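Local atomic coordinates of epoxide hydrolase (PDB entry 3G02), a protein that probably hydrolyses epoxides with an alpha/beta hydrolase fold, here as an enantioselective variant made by directed evolution. Residues 15-24 with 79-90; 93-101 with 146-157. The protein carries 9 engineered substitutions. All coordinates share one frame; numbering follows the deposited sequence.

Interaction 1: residues 15-24 with 79-90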
loop_
_atom_site.group_PDB
_atom_site.type_symbol
_atom_site.label_atom_id
_atom_site.label_comp_id
_atom_site.label_asym_id
_atom_site.label_seq_id
_atom_site.Cartn_x
_atom_site.Cartn_y
_atom_site.Cartn_z
ATOM N N ILE A 15 -24.447 -23.507 23.841
ATOM C CA ILE A 15 -24.707 -22.067 23.939
ATOM C C ILE A 15 -26.155 -21.678 23.637
ATOM O O ILE A 15 -26.904 -22.439 23.016
ATOM C CB ILE A 15 -23.751 -21.235 23.040
ATOM C CG1 ILE A 15 -23.827 -21.704 21.579
ATOM C CG2 ILE A 15 -22.328 -21.297 23.582
ATOM C CD1 ILE A 15 -23.350 -20.670 20.564
ATOM N N SER A 16 -26.528 -20.482 24.084
ATOM C CA SER A 16 -27.864 -19.936 23.888
ATOM C C SER A 16 -27.944 -19.172 22.569
ATOM O O SER A 16 -27.004 -18.452 22.221
ATOM C CB SER A 16 -28.211 -18.998 25.045
ATOM O OG SER A 16 -29.549 -18.550 24.951
ATOM N N PRO A 17 -29.059 -19.324 21.826
ATOM C CA PRO A 17 -29.230 -18.513 20.622
ATOM C C PRO A 17 -29.459 -17.041 20.959
ATOM O O PRO A 17 -30.385 -16.702 21.703
ATOM C CB PRO A 17 -30.470 -19.121 19.953
ATOM C CG PRO A 17 -31.233 -19.754 21.073
ATOM C CD PRO A 17 -30.194 -20.243 22.044
ATOM N N ASN A 18 -28.595 -16.179 20.429
ATOM C CA ASN A 18 -28.765 -14.737 20.539
ATOM C C ASN A 18 -28.954 -14.163 19.140
ATOM O O ASN A 18 -27.975 -13.804 18.484
ATOM C CB ASN A 18 -27.556 -14.093 21.226
ATOM C CG ASN A 18 -27.386 -14.551 22.662
ATOM O OD1 ASN A 18 -28.175 -14.198 23.537
ATOM N ND2 ASN A 18 -26.345 -15.333 22.912
ATOM N N PRO A 19 -30.216 -14.079 18.675
ATOM C CA PRO A 19 -30.503 -13.621 17.318
ATOM C C PRO A 19 -29.960 -12.222 17.079
ATOM O O PRO A 19 -30.097 -11.343 17.931
ATOM C CB PRO A 19 -32.035 -13.599 17.264
ATOM C CG PRO A 19 -32.471 -14.514 18.346
ATOM C CD PRO A 19 -31.450 -14.390 19.422
ATOM N N PHE A 20 -29.336 -12.032 15.922
ATOM C CA PHE A 20 -28.725 -10.767 15.578
ATOM C C PHE A 20 -29.454 -10.151 14.392
ATOM O O PHE A 20 -29.812 -10.851 13.443
ATOM C CB PHE A 20 -27.243 -10.985 15.251
ATOM C CG PHE A 20 -26.501 -9.726 14.901
ATOM C CD1 PHE A 20 -26.019 -8.887 15.899
ATOM C CD2 PHE A 20 -26.277 -9.382 13.572
ATOM C CE1 PHE A 20 -25.330 -7.721 15.578
ATOM C CE2 PHE A 20 -25.592 -8.217 13.244
ATOM C CZ PHE A 20 -25.118 -7.389 14.244
ATOM N N THR A 21 -29.677 -8.844 14.468
ATOM C CA THR A 21 -30.308 -8.088 13.399
ATOM C C THR A 21 -29.418 -6.901 13.057
ATOM O O THR A 21 -29.024 -6.133 13.941
ATOM C CB THR A 21 -31.722 -7.590 13.810
ATOM O OG1 THR A 21 -32.512 -8.701 14.247
ATOM C CG2 THR A 21 -32.428 -6.901 12.646
ATOM N N VAL A 22 -29.088 -6.765 11.778
ATOM C CA VAL A 22 -28.349 -5.597 11.305
ATOM C C VAL A 22 -29.290 -4.395 11.293
ATOM O O VAL A 22 -30.340 -4.423 10.651
ATOM C CB VAL A 22 -27.734 -5.824 9.903
ATOM C CG1 VAL A 22 -26.920 -4.601 9.474
ATOM C CG2 VAL A 22 -26.864 -7.084 9.888
ATOM N N SER A 23 -28.910 -3.352 12.027
ATOM C CA SER A 23 -29.718 -2.149 12.151
ATOM C C SER A 23 -28.808 -0.941 12.304
ATOM O O SER A 23 -28.617 -0.420 13.407
ATOM C CB SER A 23 -30.680 -2.266 13.340
ATOM O OG SER A 23 -31.567 -1.163 13.382
ATOM N N ILE A 24 -28.233 -0.513 11.182
ATOM C CA ILE A 24 -27.328 0.631 11.161
ATOM C C ILE A 24 -28.135 1.911 11.383
ATOM O O ILE A 24 -29.078 2.183 10.639
ATOM C CB ILE A 24 -26.533 0.714 9.823
ATOM C CG1 ILE A 24 -25.757 -0.588 9.544
ATOM C CG2 ILE A 24 -25.610 1.938 9.805
ATOM C CD1 ILE A 24 -24.706 -0.966 10.589
ATOM N N GLU A 79 -29.452 -4.226 3.714
ATOM C CA GLU A 79 -29.611 -4.589 5.118
ATOM C C GLU A 79 -30.753 -5.591 5.299
ATOM O O GLU A 79 -30.622 -6.557 6.050
ATOM C CB GLU A 79 -29.861 -3.339 5.954
ATOM C CG GLU A 79 -29.900 -3.561 7.445
ATOM C CD GLU A 79 -30.079 -2.262 8.194
ATOM O OE1 GLU A 79 -31.187 -1.685 8.124
ATOM O OE2 GLU A 79 -29.109 -1.807 8.833
ATOM N N ALA A 80 -31.861 -5.368 4.592
ATOM C CA ALA A 80 -32.988 -6.299 4.634
ATOM C C ALA A 80 -32.596 -7.683 4.120
ATOM O O ALA A 80 -33.022 -8.702 4.675
ATOM C CB ALA A 80 -34.167 -5.749 3.852
ATOM N N ARG A 81 -31.772 -7.714 3.073
ATOM C CA ARG A 81 -31.243 -8.974 2.553
ATOM C C ARG A 81 -30.345 -9.666 3.584
ATOM O O ARG A 81 -30.431 -10.878 3.770
ATOM C CB ARG A 81 -30.489 -8.753 1.239
ATOM C CG ARG A 81 -30.044 -10.039 0.554
ATOM C CD ARG A 81 -29.665 -9.800 -0.901
ATOM N NE ARG A 81 -28.373 -9.132 -1.048
ATOM C CZ ARG A 81 -27.193 -9.753 -1.052
ATOM N NH1 ARG A 81 -27.121 -11.070 -0.903
ATOM N NH2 ARG A 81 -26.078 -9.052 -1.201
ATOM N N LEU A 82 -29.495 -8.894 4.255
ATOM C CA LEU A 82 -28.674 -9.437 5.342
ATOM C C LEU A 82 -29.548 -10.130 6.387
ATOM O O LEU A 82 -29.259 -11.250 6.817
ATOM C CB LEU A 82 -27.832 -8.334 5.997
ATOM C CG LEU A 82 -26.757 -7.649 5.145
ATOM C CD1 LEU A 82 -25.944 -6.692 5.995
ATOM C CD2 LEU A 82 -25.854 -8.675 4.507
ATOM N N ASN A 83 -30.637 -9.459 6.756
ATOM C CA ASN A 83 -31.537 -9.932 7.802
ATOM C C ASN A 83 -32.526 -11.009 7.348
ATOM O O ASN A 83 -33.342 -11.479 8.147
ATOM C CB ASN A 83 -32.269 -8.740 8.423
ATOM C CG ASN A 83 -31.339 -7.836 9.216
ATOM O OD1 ASN A 83 -30.350 -8.296 9.792
ATOM N ND2 ASN A 83 -31.654 -6.547 9.250
ATOM N N SER A 84 -32.429 -11.412 6.081
ATOM C CA SER A 84 -33.296 -12.456 5.528
ATOM C C SER A 84 -32.876 -13.871 5.926
ATOM O O SER A 84 -33.642 -14.817 5.740
ATOM C CB SER A 84 -33.401 -12.335 4.001
ATOM O OG SER A 84 -32.178 -12.654 3.360
ATOM N N PHE A 85 -31.663 -14.014 6.460
ATOM C CA PHE A 85 -31.161 -15.302 6.932
ATOM C C PHE A 85 -30.923 -15.249 8.435
ATOM O O PHE A 85 -30.696 -14.166 8.980
ATOM C CB PHE A 85 -29.860 -15.673 6.208
ATOM C CG PHE A 85 -30.063 -16.107 4.786
ATOM C CD1 PHE A 85 -30.267 -17.449 4.474
ATOM C CD2 PHE A 85 -30.056 -15.172 3.754
ATOM C CE1 PHE A 85 -30.460 -17.849 3.154
ATOM C CE2 PHE A 85 -30.245 -15.566 2.431
ATOM C CZ PHE A 85 -30.446 -16.905 2.133
ATOM N N PRO A 86 -30.988 -16.413 9.115
ATOM C CA PRO A 86 -30.694 -16.422 10.551
ATOM C C PRO A 86 -29.277 -15.929 10.830
ATOM O O PRO A 86 -28.327 -16.395 10.198
ATOM C CB PRO A 86 -30.824 -17.904 10.933
ATOM C CG PRO A 86 -31.737 -18.477 9.889
ATOM C CD PRO A 86 -31.348 -17.758 8.627
ATOM N N GLN A 87 -29.161 -14.967 11.742
ATOM C CA GLN A 87 -27.866 -14.499 12.240
ATOM C C GLN A 87 -27.871 -14.525 13.757
ATOM O O GLN A 87 -28.912 -14.309 14.390
ATOM C CB GLN A 87 -27.579 -13.065 11.805
ATOM C CG GLN A 87 -27.532 -12.806 10.314
ATOM C CD GLN A 87 -27.375 -11.332 10.035
ATOM O OE1 GLN A 87 -26.260 -10.821 9.979
ATOM N NE2 GLN A 87 -28.491 -10.630 9.881
ATOM N N PHE A 88 -26.697 -14.766 14.332
ATOM C CA PHE A 88 -26.530 -14.815 15.780
ATOM C C PHE A 88 -25.186 -14.234 16.176
ATOM O O PHE A 88 -24.300 -14.061 15.334
ATOM C CB PHE A 88 -26.604 -16.262 16.280
ATOM C CG PHE A 88 -27.820 -17.013 15.814
ATOM C CD1 PHE A 88 -27.803 -17.703 14.604
ATOM C CD2 PHE A 88 -28.977 -17.037 16.590
ATOM C CE1 PHE A 88 -28.924 -18.402 14.166
ATOM C CE2 PHE A 88 -30.104 -17.734 16.163
ATOM C CZ PHE A 88 -30.079 -18.418 14.950
ATOM N N THR A 89 -25.035 -13.925 17.459
ATOM C CA THR A 89 -23.711 -13.694 18.026
ATOM C C THR A 89 -23.518 -14.590 19.233
ATOM O O THR A 89 -24.477 -14.945 19.923
ATOM C CB THR A 89 -23.467 -12.227 18.452
ATOM O OG1 THR A 89 -24.399 -11.850 19.473
ATOM C CG2 THR A 89 -23.588 -11.274 17.271
ATOM N N THR A 90 -22.270 -14.961 19.471
ATOM C CA THR A 90 -21.900 -15.631 20.705
ATOM C C THR A 90 -20.547 -15.091 21.132
ATOM O O THR A 90 -19.796 -14.569 20.306
ATOM C CB THR A 90 -21.884 -17.169 20.552
ATOM O OG1 THR A 90 -21.792 -17.781 21.846
ATOM C CG2 THR A 90 -20.727 -17.639 19.676
HETATM O O HOH W 1 -26.097 -17.300 19.783
HETATM O O HOH W 2 -26.849 -11.275 18.709
HETATM O O HOH W 3 -31.501 -13.017 13.058
#
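Asn83 meets Val22 through a side chain whose CG stands anti to its own carbonyl carbon (chi1 -68°), which turns the amide toward the backbone of 15-24. Glu79 reaches the same extended loop with CG anti to its backbone N (chi1 -174°) and the chain extended to the carboxylate. The Asn83 amide pairs with both polar backbone atoms of Val22. Val22 N donates to Asn83 OD1 at 2.8 Å, and Asn83 ND2 donates to Val22 O at 2.9 Å. Both bonds use lone pairs in the carbonyl planes, so the amide is fixed in its rotation. Thr21 CG2 packs across the amide at about a right angle. Two residues on, Ile24 N gives a nearly straight bond (169°) to the syn side of Glu79 OE2, 2.8 Å away. Trp75 also donates to OE2, and Arg76 forms a salt bridge with OE1, which probably offsets the charge of the buried carboxylate.

Earlier in the segment the backbones form a single bridge at Pro19 and Phe88. Phe20 N donates to Gln87 O at 2.8 Å, and Thr89 N to Asn18 O at 3.1 Å. A water links Ser16 O, Asn18 N and Thr89 O. The Phe20 ring has Gln87 OE1 at its edge, while that oxygen accepts a hydrogen bond from His98. Thr89 CG2 lies 3.7 Å from Phe20 CD1.

The N-terminal segment thus lies along the end of helix 75-82 and strand 87-92, at one edge of the alpha/beta hydrolase sheet. Strand 95-102 forms a hairpin with that strand, and helix 26-38 follows.

Interaction 2: residues 93-101 with 146-157; sequences EGLTIHFAA and VVPSLPGYTFSS
His98 and Ser149 meet through their side chains. His98 CG lies opposite its backbone N (chi1 164°), which carries the ring toward Ser149 and Phe155. His98 ND1 lies 2.8 Å from Ser149 OG in a hydrogen bond whose donor may be either atom. The serine oxygen sits at the edge of the imidazole, near its plane. Phe155 CB lies over one ring face, 3.7 Å from His98 CG, in a CH-pi contact. The Phe155 ring turns its edge to the face of the His98 ring (planes at 60°). NE2 is bonded outside the two segments, so both ring nitrogens are held and the ring's rotation is fixed.

Backbone bonds and the Ser156 hydroxyl position this pair. Ser149 N donates to His98 O at 2.8 Å. His98 N donates to Ser156 OG at 2.9 Å, and that hydroxyl gives its proton to Ser149 O. Ser156 thus ties the loop to itself and to strand 95-102. Thr96 N donates to Ser157 OG, and Ser157 N returns a bond to Thr96 O. Ala100 and Val147 form an antiparallel hydrogen-bonded pair.

Strand 95-102 lies between strands 87-92 and 143-148 in the alpha/beta hydrolase sheet. Helix 167-180 touches Ile97, Phe99 and Pro148, while helix 292-304 touches Phe155.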
loop_
_atom_site.group_PDB
_atom_site.type_symbol
_atom_site.label_atom_id
_atom_site.label_comp_id
_atom_site.label_asym_id
_atom_site.label_seq_id
_atom_site.Cartn_x
_atom_site.Cartn_y
_atom_site.Cartn_z
ATOM N N GLU A 93 -13.844 -16.289 23.975
ATOM C CA GLU A 93 -12.623 -15.643 24.483
ATOM C C GLU A 93 -12.755 -14.119 24.607
ATOM O O GLU A 93 -11.804 -13.380 24.352
ATOM C CB GLU A 93 -11.408 -16.026 23.623
ATOM C CG GLU A 93 -11.076 -17.510 23.665
ATOM C CD GLU A 93 -9.943 -17.911 22.737
ATOM O OE1 GLU A 93 -9.152 -17.036 22.310
ATOM O OE2 GLU A 93 -9.840 -19.118 22.441
ATOM N N GLY A 94 -13.946 -13.658 24.987
ATOM C CA GLY A 94 -14.200 -12.232 25.155
ATOM C C GLY A 94 -14.485 -11.495 23.857
ATOM O O GLY A 94 -14.715 -10.284 23.868
ATOM N N LEU A 95 -14.464 -12.216 22.738
ATOM C CA LEU A 95 -14.791 -11.625 21.441
ATOM C C LEU A 95 -16.230 -11.934 21.077
ATOM O O LEU A 95 -16.702 -13.050 21.297
ATOM C CB LEU A 95 -13.865 -12.156 20.342
ATOM C CG LEU A 95 -12.346 -12.028 20.518
ATOM C CD1 LEU A 95 -11.620 -12.664 19.347
ATOM C CD2 LEU A 95 -11.923 -10.579 20.689
ATOM N N THR A 96 -16.926 -10.944 20.532
ATOM C CA THR A 96 -18.252 -11.165 19.970
ATOM C C THR A 96 -18.068 -11.793 18.594
ATOM O O THR A 96 -17.499 -11.171 17.697
ATOM C CB THR A 96 -19.041 -9.850 19.858
ATOM O OG1 THR A 96 -19.224 -9.292 21.167
ATOM C CG2 THR A 96 -20.409 -10.085 19.219
ATOM N N ILE A 97 -18.520 -13.033 18.442
ATOM C CA ILE A 97 -18.428 -13.718 17.158
ATOM C C ILE A 97 -19.800 -13.798 16.516
ATOM O O ILE A 97 -20.695 -14.484 17.012
ATOM C CB ILE A 97 -17.779 -15.123 17.279
ATOM C CG1 ILE A 97 -16.363 -15.013 17.871
ATOM C CG2 ILE A 97 -17.760 -15.845 15.924
ATOM C CD1 ILE A 97 -15.418 -14.057 17.119
ATOM N N HIS A 98 -19.950 -13.064 15.420
ATOM C CA HIS A 98 -21.147 -13.072 14.601
ATOM C C HIS A 98 -21.119 -14.267 13.645
ATOM O O HIS A 98 -20.053 -14.680 13.176
ATOM C CB HIS A 98 -21.226 -11.749 13.829
ATOM C CG HIS A 98 -22.182 -11.767 12.680
ATOM N ND1 HIS A 98 -21.805 -12.130 11.405
ATOM C CD2 HIS A 98 -23.498 -11.463 12.614
ATOM C CE1 HIS A 98 -22.853 -12.056 10.604
ATOM N NE2 HIS A 98 -23.893 -11.653 11.311
ATOM N N PHE A 99 -22.290 -14.834 13.369
ATOM C CA PHE A 99 -22.401 -15.857 12.333
ATOM C C PHE A 99 -23.790 -15.895 11.733
ATOM O O PHE A 99 -24.775 -15.610 12.411
ATOM C CB PHE A 99 -21.976 -17.255 12.831
ATOM C CG PHE A 99 -22.771 -17.774 14.006
ATOM C CD1 PHE A 99 -22.411 -17.441 15.309
ATOM C CD2 PHE A 99 -23.846 -18.638 13.806
ATOM C CE1 PHE A 99 -23.130 -17.937 16.399
ATOM C CE2 PHE A 99 -24.572 -19.134 14.888
ATOM C CZ PHE A 99 -24.211 -18.788 16.183
ATOM N N ALA A 100 -23.850 -16.213 10.441
ATOM C CA ALA A 100 -25.099 -16.551 9.780
ATOM C C ALA A 100 -25.164 -18.071 9.728
ATOM O O ALA A 100 -24.135 -18.750 9.768
ATOM C CB ALA A 100 -25.138 -15.969 8.377
ATOM N N ALA A 101 -26.376 -18.618 9.650
ATOM C CA ALA A 101 -26.518 -20.069 9.639
ATOM C C ALA A 101 -27.822 -20.540 9.033
ATOM O O ALA A 101 -28.836 -19.855 9.113
ATOM C CB ALA A 101 -26.390 -20.628 11.055
ATOM N N VAL A 146 -22.910 -23.209 8.745
ATOM C CA VAL A 146 -22.504 -22.125 9.634
ATOM C C VAL A 146 -21.506 -21.233 8.899
ATOM O O VAL A 146 -20.500 -21.718 8.378
ATOM C CB VAL A 146 -21.856 -22.674 10.931
ATOM C CG1 VAL A 146 -21.501 -21.539 11.894
ATOM C CG2 VAL A 146 -22.782 -23.685 11.619
ATOM N N VAL A 147 -21.810 -19.939 8.860
ATOM C CA VAL A 147 -20.991 -18.955 8.152
ATOM C C VAL A 147 -20.538 -17.880 9.149
ATOM O O VAL A 147 -21.227 -16.870 9.344
ATOM C CB VAL A 147 -21.759 -18.306 6.976
ATOM C CG1 VAL A 147 -20.826 -17.425 6.161
ATOM C CG2 VAL A 147 -22.382 -19.371 6.077
ATOM N N PRO A 148 -19.378 -18.110 9.794
ATOM C CA PRO A 148 -18.925 -17.152 10.788
ATOM C C PRO A 148 -18.278 -15.915 10.188
ATOM O O PRO A 148 -17.691 -15.969 9.099
ATOM C CB PRO A 148 -17.887 -17.944 11.588
ATOM C CG PRO A 148 -17.345 -18.923 10.644
ATOM C CD PRO A 148 -18.455 -19.252 9.667
ATOM N N SER A 149 -18.386 -14.807 10.908
ATOM C CA SER A 149 -17.548 -13.657 10.633
ATOM C C SER A 149 -16.278 -13.869 11.433
ATOM O O SER A 149 -16.316 -13.968 12.665
ATOM C CB SER A 149 -18.239 -12.365 11.050
ATOM O OG SER A 149 -19.328 -12.072 10.193
ATOM N N LEU A 150 -15.154 -13.971 10.739
ATOM C CA LEU A 150 -13.880 -14.178 11.411
ATOM C C LEU A 150 -13.581 -12.982 12.308
ATOM O O LEU A 150 -14.044 -11.873 12.043
ATOM C CB LEU A 150 -12.752 -14.384 10.389
ATOM C CG LEU A 150 -12.779 -15.657 9.535
ATOM C CD1 LEU A 150 -11.658 -15.633 8.515
ATOM C CD2 LEU A 150 -12.676 -16.923 10.393
ATOM N N PRO A 151 -12.828 -13.209 13.400
ATOM C CA PRO A 151 -12.390 -12.096 14.241
ATOM C C PRO A 151 -11.899 -10.908 13.411
ATOM O O PRO A 151 -11.105 -11.086 12.474
ATOM C CB PRO A 151 -11.247 -12.711 15.042
ATOM C CG PRO A 151 -11.684 -14.144 15.226
ATOM C CD PRO A 151 -12.364 -14.509 13.919
ATOM N N GLY A 152 -12.397 -9.721 13.741
ATOM C CA GLY A 152 -12.003 -8.494 13.056
ATOM C C GLY A 152 -12.837 -8.097 11.849
ATOM O O GLY A 152 -12.620 -7.025 11.285
ATOM N N TYR A 153 -13.793 -8.939 11.448
ATOM C CA TYR A 153 -14.624 -8.637 10.281
ATOM C C TYR A 153 -16.079 -8.358 10.633
ATOM O O TYR A 153 -16.694 -9.100 11.410
ATOM C CB TYR A 153 -14.643 -9.797 9.301
ATOM C CG TYR A 153 -13.359 -10.137 8.582
ATOM C CD1 TYR A 153 -12.403 -10.964 9.176
ATOM C CD2 TYR A 153 -13.132 -9.697 7.276
ATOM C CE1 TYR A 153 -11.237 -11.327 8.501
ATOM C CE2 TYR A 153 -11.965 -10.051 6.590
ATOM C CZ TYR A 153 -11.023 -10.863 7.207
ATOM O OH TYR A 153 -9.878 -11.232 6.532
ATOM N N THR A 154 -16.621 -7.322 9.998
ATOM C CA THR A 154 -18.029 -6.936 10.091
ATOM C C THR A 154 -18.565 -6.955 11.526
ATOM O O THR A 154 -18.074 -6.201 12.371
ATOM C CB THR A 154 -18.941 -7.677 9.043
ATOM O OG1 THR A 154 -19.151 -9.044 9.420
ATOM C CG2 THR A 154 -18.308 -7.630 7.649
ATOM N N PHE A 155 -19.529 -7.827 11.809
ATOM C CA PHE A 155 -20.215 -7.803 13.100
ATOM C C PHE A 155 -19.532 -8.622 14.191
ATOM O O PHE A 155 -20.005 -8.666 15.331
ATOM C CB PHE A 155 -21.695 -8.151 12.913
ATOM C CG PHE A 155 -22.347 -7.319 11.853
ATOM C CD1 PHE A 155 -22.585 -5.968 12.079
ATOM C CD2 PHE A 155 -22.653 -7.856 10.606
ATOM C CE1 PHE A 155 -23.153 -5.171 11.097
ATOM C CE2 PHE A 155 -23.221 -7.063 9.610
ATOM C CZ PHE A 155 -23.470 -5.722 9.857
ATOM N N SER A 156 -18.409 -9.253 13.849
ATOM C CA SER A 156 -17.523 -9.821 14.864
ATOM C C SER A 156 -16.592 -8.740 15.399
ATOM O O SER A 156 -16.108 -7.894 14.645
ATOM C CB SER A 156 -16.714 -10.989 14.307
ATOM O OG SER A 156 -17.510 -12.160 14.229
ATOM N N SER A 157 -16.354 -8.763 16.707
ATOM C CA SER A 157 -15.448 -7.810 17.330
ATOM C C SER A 157 -14.013 -8.310 17.212
ATOM O O SER A 157 -13.736 -9.287 16.509
ATOM C CB SER A 157 -15.834 -7.575 18.797
ATOM O OG SER A 157 -15.526 -8.698 19.603
HETATM O O HOH W 4 -14.122 -7.812 21.739
#

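After residues 15-24 the chain passes through helices 26-38 and 59-71 before 79-90 closes interaction 1. Strand 87-92 then leads directly into strand 95-102, where interaction 2 opens. It closes with 146-157, after strand 110-115 and helix 126-135. The two loops follow in series, neither nested nor crossed. Their centres lie about 11 Å apart, and they touch. Thr90 joins Ile97 in the backbone pairing of the two strands, and Phe20 packs against His98 and Phe155. Together they tie the N-terminal segment to the sheet edge, and that edge to strand 143-148 and the loop after it.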